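Local coordinates for extracellular solute-binding protein family 5 (Brucella melitensis, PDB 4ONY) that probably captures peptides or related solutes in the periplasm and delivers them to an ABC transporter for import, at residues Thr32-Lys43 and Pro241-Asp250. Residues are numbered along the deposited sequence; the frame is centred on the assembly and turned at random.
Sequences THFPYTNPDAPK and PSQRGFNNFD
His-33, Pro-39 and Lys-43 approach Pro-241, Gly-245 and Asn-248 in that order, CA atoms 4.6 to 4.7 Å apart, so two irregular loops run alongside each other in the same direction, each with a beta turn (type I at Phe-34 to Thr-37, type II at Gln-243 to Phe-246). Between the turns, Thr-37 lays CG2 over one face of the Phe-246 ring, 3.8 Å from its centroid and 16° off the normal, a CH-pi contact. Phe-34 CD2 and Tyr-36 CE2 reach the edge of that ring, completing an aromatic cluster. With OG1 between backbone N and carbonyl carbon (chi1 74°), Thr-37 sets its hydroxyl 2.9 Å from Arg-244 O, while His-33 ND1 donates to the same OG1 in the imidazole plane. Gly-245, at positive phi, passes close to the backbone, its CA 3.3 Å from Asn-38 O. Arg-244 extends past Pro-39, whose CB lies over one guanidinium face; NE donates to Pro-39 O at 3.2 Å (155°), and NH2 forms a long, weak salt bridge with Asp-40. Lys-43, bent at chi2, brings NZ back to Asn-248 OD1 at 2.8 Å, whereas Asn-248 ND2 bonds to Gly-245 O and to Trp-590 O. Water joins Phe-34 N to Pro-241 O and Arg-244 O. The loops lead into strands 46-52 and 251-257, parallel neighbours in a four-stranded mixed sheet; just before these strands Asp-250 bonds to Gly-45, through both its backbone and OD2. Phe-34 packs on Leu-89 of strand 88-90, and Trp-591 of strand 591-592 touches Ala-41 and Asn-248.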
loop_
_atom_site.group_PDB
_atom_site.type_symbol
_atom_site.label_atom_id
_atom_site.label_comp_id
_atom_site.label_asym_id
_atom_site.label_seq_id
_atom_site.Cartn_x
_atom_site.Cartn_y
_atom_site.Cartn_z
ATOM N N THR A 32 -16.122 19.716 12.181
ATOM C CA THR A 32 -15.337 20.059 13.397
ATOM C C THR A 32 -14.157 19.133 13.659
ATOM O O THR A 32 -13.291 19.441 14.464
ATOM C CB THR A 32 -16.239 20.072 14.604
ATOM O OG1 THR A 32 -16.847 18.786 14.736
ATOM C CG2 THR A 32 -17.321 21.198 14.424
ATOM N N HIS A 33 -14.147 17.974 13.010
ATOM C CA HIS A 33 -13.042 17.046 13.129
ATOM C C HIS A 33 -13.196 15.977 12.028
ATOM O O HIS A 33 -14.281 15.856 11.468
ATOM C CB HIS A 33 -13.006 16.403 14.511
ATOM C CG HIS A 33 -14.170 15.524 14.813
ATOM N ND1 HIS A 33 -14.026 14.190 15.156
ATOM C CD2 HIS A 33 -15.503 15.777 14.848
ATOM C CE1 HIS A 33 -15.221 13.662 15.379
ATOM N NE2 HIS A 33 -16.133 14.597 15.177
ATOM N N PHE A 34 -12.124 15.246 11.733
ATOM C CA PHE A 34 -12.240 14.052 10.888
ATOM C C PHE A 34 -13.148 13.070 11.636
ATOM O O PHE A 34 -13.101 12.968 12.861
ATOM C CB PHE A 34 -10.846 13.450 10.574
ATOM C CG PHE A 34 -10.052 14.194 9.537
ATOM C CD1 PHE A 34 -10.453 15.424 9.049
ATOM C CD2 PHE A 34 -8.820 13.688 9.105
ATOM C CE1 PHE A 34 -9.702 16.085 8.114
ATOM C CE2 PHE A 34 -8.066 14.343 8.169
ATOM C CZ PHE A 34 -8.497 15.556 7.678
ATOM N N PRO A 35 -14.004 12.346 10.894
ATOM C CA PRO A 35 -15.046 11.589 11.522
ATOM C C PRO A 35 -14.556 10.346 12.298
ATOM O O PRO A 35 -15.338 9.772 13.096
ATOM C CB PRO A 35 -15.967 11.208 10.352
ATOM C CG PRO A 35 -15.087 11.177 9.185
ATOM C CD PRO A 35 -14.088 12.274 9.428
ATOM N N TYR A 36 -13.286 10.000 12.193
ATOM C CA TYR A 36 -12.738 8.869 12.931
ATOM C C TYR A 36 -11.860 9.212 14.169
ATOM O O TYR A 36 -11.127 8.336 14.673
ATOM C CB TYR A 36 -11.949 7.972 11.984
ATOM C CG TYR A 36 -10.830 8.631 11.184
ATOM C CD1 TYR A 36 -11.109 9.296 9.997
ATOM C CD2 TYR A 36 -9.510 8.610 11.633
ATOM C CE1 TYR A 36 -10.096 9.880 9.245
ATOM C CE2 TYR A 36 -8.501 9.196 10.899
ATOM C CZ TYR A 36 -8.791 9.825 9.713
ATOM O OH TYR A 36 -7.834 10.373 8.929
ATOM N N THR A 37 -11.946 10.452 14.650
ATOM C CA THR A 37 -11.309 10.839 15.866
ATOM C C THR A 37 -12.318 11.103 16.973
ATOM O O THR A 37 -13.492 11.397 16.738
ATOM C CB THR A 37 -10.486 12.142 15.706
ATOM O OG1 THR A 37 -11.363 13.295 15.617
ATOM C CG2 THR A 37 -9.547 12.059 14.522
ATOM N N ASN A 38 -11.811 11.057 18.190
ATOM C CA ASN A 38 -12.572 11.410 19.370
ATOM C C ASN A 38 -12.262 12.870 19.598
ATOM O O ASN A 38 -11.121 13.218 19.897
ATOM C CB ASN A 38 -12.122 10.550 20.540
ATOM C CG ASN A 38 -12.684 11.013 21.877
ATOM O OD1 ASN A 38 -13.404 12.007 21.976
ATOM N ND2 ASN A 38 -12.326 10.289 22.923
ATOM N N PRO A 39 -13.247 13.744 19.399
ATOM C CA PRO A 39 -12.954 15.168 19.546
ATOM C C PRO A 39 -12.534 15.604 20.971
ATOM O O PRO A 39 -12.116 16.721 21.143
ATOM C CB PRO A 39 -14.278 15.843 19.163
ATOM C CG PRO A 39 -15.333 14.831 19.428
ATOM C CD PRO A 39 -14.686 13.471 19.282
ATOM N N ASP A 40 -12.747 14.772 21.988
ATOM C CA ASP A 40 -12.370 15.121 23.351
ATOM C C ASP A 40 -11.388 14.115 23.943
ATOM O O ASP A 40 -11.505 13.750 25.084
ATOM C CB ASP A 40 -13.617 15.150 24.233
ATOM C CG ASP A 40 -14.688 16.078 23.702
ATOM O OD1 ASP A 40 -14.370 17.242 23.331
ATOM O OD2 ASP A 40 -15.851 15.623 23.649
ATOM N N ALA A 41 -10.446 13.658 23.140
ATOM C CA ALA A 41 -9.486 12.661 23.575
ATOM C C ALA A 41 -8.587 13.245 24.660
ATOM O O ALA A 41 -8.125 14.342 24.547
ATOM C CB ALA A 41 -8.649 12.176 22.395
ATOM N N PRO A 42 -8.304 12.474 25.692
ATOM C CA PRO A 42 -7.340 12.878 26.708
ATOM C C PRO A 42 -5.976 13.136 26.075
ATOM O O PRO A 42 -5.605 12.456 25.096
ATOM C CB PRO A 42 -7.248 11.652 27.606
ATOM C CG PRO A 42 -8.419 10.844 27.312
ATOM C CD PRO A 42 -8.901 11.166 25.951
ATOM N N LYS A 43 -5.235 14.070 26.653
ATOM C CA LYS A 43 -4.029 14.599 26.071
ATOM C C LYS A 43 -2.746 14.294 26.865
ATOM O O LYS A 43 -1.690 14.772 26.495
ATOM C CB LYS A 43 -4.182 16.108 25.908
ATOM C CG LYS A 43 -5.297 16.531 24.933
ATOM C CD LYS A 43 -4.992 16.087 23.500
ATOM C CE LYS A 43 -6.008 16.604 22.489
ATOM N NZ LYS A 43 -5.594 16.243 21.087
ATOM N N PRO A 241 -9.709 22.056 12.699
ATOM C CA PRO A 241 -10.603 20.933 12.602
ATOM C C PRO A 241 -9.924 19.690 12.028
ATOM O O PRO A 241 -10.199 18.592 12.505
ATOM C CB PRO A 241 -11.716 21.465 11.719
ATOM C CG PRO A 241 -11.794 22.931 12.098
ATOM C CD PRO A 241 -10.343 23.313 12.237
ATOM N N SER A 242 -8.976 19.865 11.120
ATOM C CA SER A 242 -8.216 18.737 10.580
ATOM C C SER A 242 -7.189 18.120 11.563
ATOM O O SER A 242 -6.566 17.124 11.247
ATOM C CB SER A 242 -7.497 19.122 9.285
ATOM O OG SER A 242 -6.532 20.133 9.500
ATOM N N GLN A 243 -7.021 18.706 12.742
ATOM C CA GLN A 243 -6.134 18.136 13.767
ATOM C C GLN A 243 -6.863 17.761 15.061
ATOM O O GLN A 243 -6.261 17.261 16.018
ATOM C CB GLN A 243 -5.000 19.103 14.059
ATOM C CG GLN A 243 -4.068 19.375 12.880
ATOM C CD GLN A 243 -3.086 18.231 12.647
ATOM O OE1 GLN A 243 -1.991 18.224 13.173
ATOM N NE2 GLN A 243 -3.528 17.220 11.922
ATOM N N ARG A 244 -8.162 17.985 15.091
ATOM C CA ARG A 244 -8.913 17.734 16.290
ATOM C C ARG A 244 -9.031 16.212 16.589
ATOM O O ARG A 244 -9.424 15.468 15.723
ATOM C CB ARG A 244 -10.278 18.366 16.180
ATOM C CG ARG A 244 -11.071 18.161 17.454
ATOM C CD ARG A 244 -12.008 19.301 17.719
ATOM N NE ARG A 244 -12.616 19.125 19.050
ATOM C CZ ARG A 244 -13.711 19.754 19.465
ATOM N NH1 ARG A 244 -14.354 20.597 18.652
ATOM N NH2 ARG A 244 -14.175 19.524 20.693
ATOM N N GLY A 245 -8.661 15.803 17.809
ATOM C CA GLY A 245 -8.528 14.382 18.221
ATOM C C GLY A 245 -7.309 13.599 17.715
ATOM O O GLY A 245 -7.255 12.366 17.845
ATOM N N PHE A 246 -6.320 14.300 17.145
ATOM C CA PHE A 246 -5.046 13.715 16.804
ATOM C C PHE A 246 -3.986 14.244 17.795
ATOM O O PHE A 246 -4.230 15.186 18.555
ATOM C CB PHE A 246 -4.619 14.123 15.380
ATOM C CG PHE A 246 -5.423 13.475 14.248
ATOM C CD1 PHE A 246 -5.323 12.139 13.999
ATOM C CD2 PHE A 246 -6.218 14.245 13.414
ATOM C CE1 PHE A 246 -6.041 11.540 12.960
ATOM C CE2 PHE A 246 -6.918 13.669 12.358
ATOM C CZ PHE A 246 -6.818 12.307 12.116
ATOM N N ASN A 247 -2.814 13.635 17.767
ATOM C CA ASN A 247 -1.675 14.095 18.546
ATOM C C ASN A 247 -1.957 14.074 20.029
ATOM O O ASN A 247 -1.643 15.012 20.735
ATOM C CB ASN A 247 -1.268 15.515 18.098
ATOM C CG ASN A 247 -1.121 15.614 16.596
ATOM O OD1 ASN A 247 -0.524 14.738 15.960
ATOM N ND2 ASN A 247 -1.636 16.692 16.019
ATOM N N ASN A 248 -2.563 12.988 20.482
ATOM C CA ASN A 248 -3.043 12.909 21.832
ATOM C C ASN A 248 -1.951 12.519 22.837
ATOM O O ASN A 248 -2.009 12.913 24.001
ATOM C CB ASN A 248 -4.224 11.937 21.929
ATOM C CG ASN A 248 -5.352 12.293 20.976
ATOM O OD1 ASN A 248 -5.836 13.443 20.925
ATOM N ND2 ASN A 248 -5.784 11.308 20.199
ATOM N N PHE A 249 -0.995 11.719 22.406
ATOM C CA PHE A 249 0.109 11.348 23.272
ATOM C C PHE A 249 1.017 12.555 23.450
ATOM O O PHE A 249 1.304 13.254 22.483
ATOM C CB PHE A 249 0.875 10.162 22.700
ATOM C CG PHE A 249 0.022 8.936 22.506
ATOM C CD1 PHE A 249 -0.432 8.229 23.610
ATOM C CD2 PHE A 249 -0.335 8.512 21.230
ATOM C CE1 PHE A 249 -1.233 7.116 23.465
ATOM C CE2 PHE A 249 -1.119 7.411 21.076
ATOM C CZ PHE A 249 -1.579 6.705 22.200
ATOM N N ASP A 250 1.452 12.810 24.669
ATOM C CA ASP A 250 2.404 13.883 24.881
ATOM C C ASP A 250 3.844 13.464 24.567
ATOM O O ASP A 250 4.727 14.299 24.489
ATOM C CB ASP A 250 2.284 14.515 26.273
ATOM C CG ASP A 250 2.470 13.536 27.402
ATOM O OD1 ASP A 250 3.172 12.517 27.240
ATOM O OD2 ASP A 250 1.929 13.791 28.499
HETATM O O HOH W 1 -9.692 15.798 12.908
HETATM O O HOH W 2 -9.123 10.536 18.553
HETATM O O HOH W 3 -3.311 10.731 25.630
HETATM O O HOH W 4 -2.805 17.465 21.218
HETATM O O HOH W 5 -7.566 17.583 19.799
#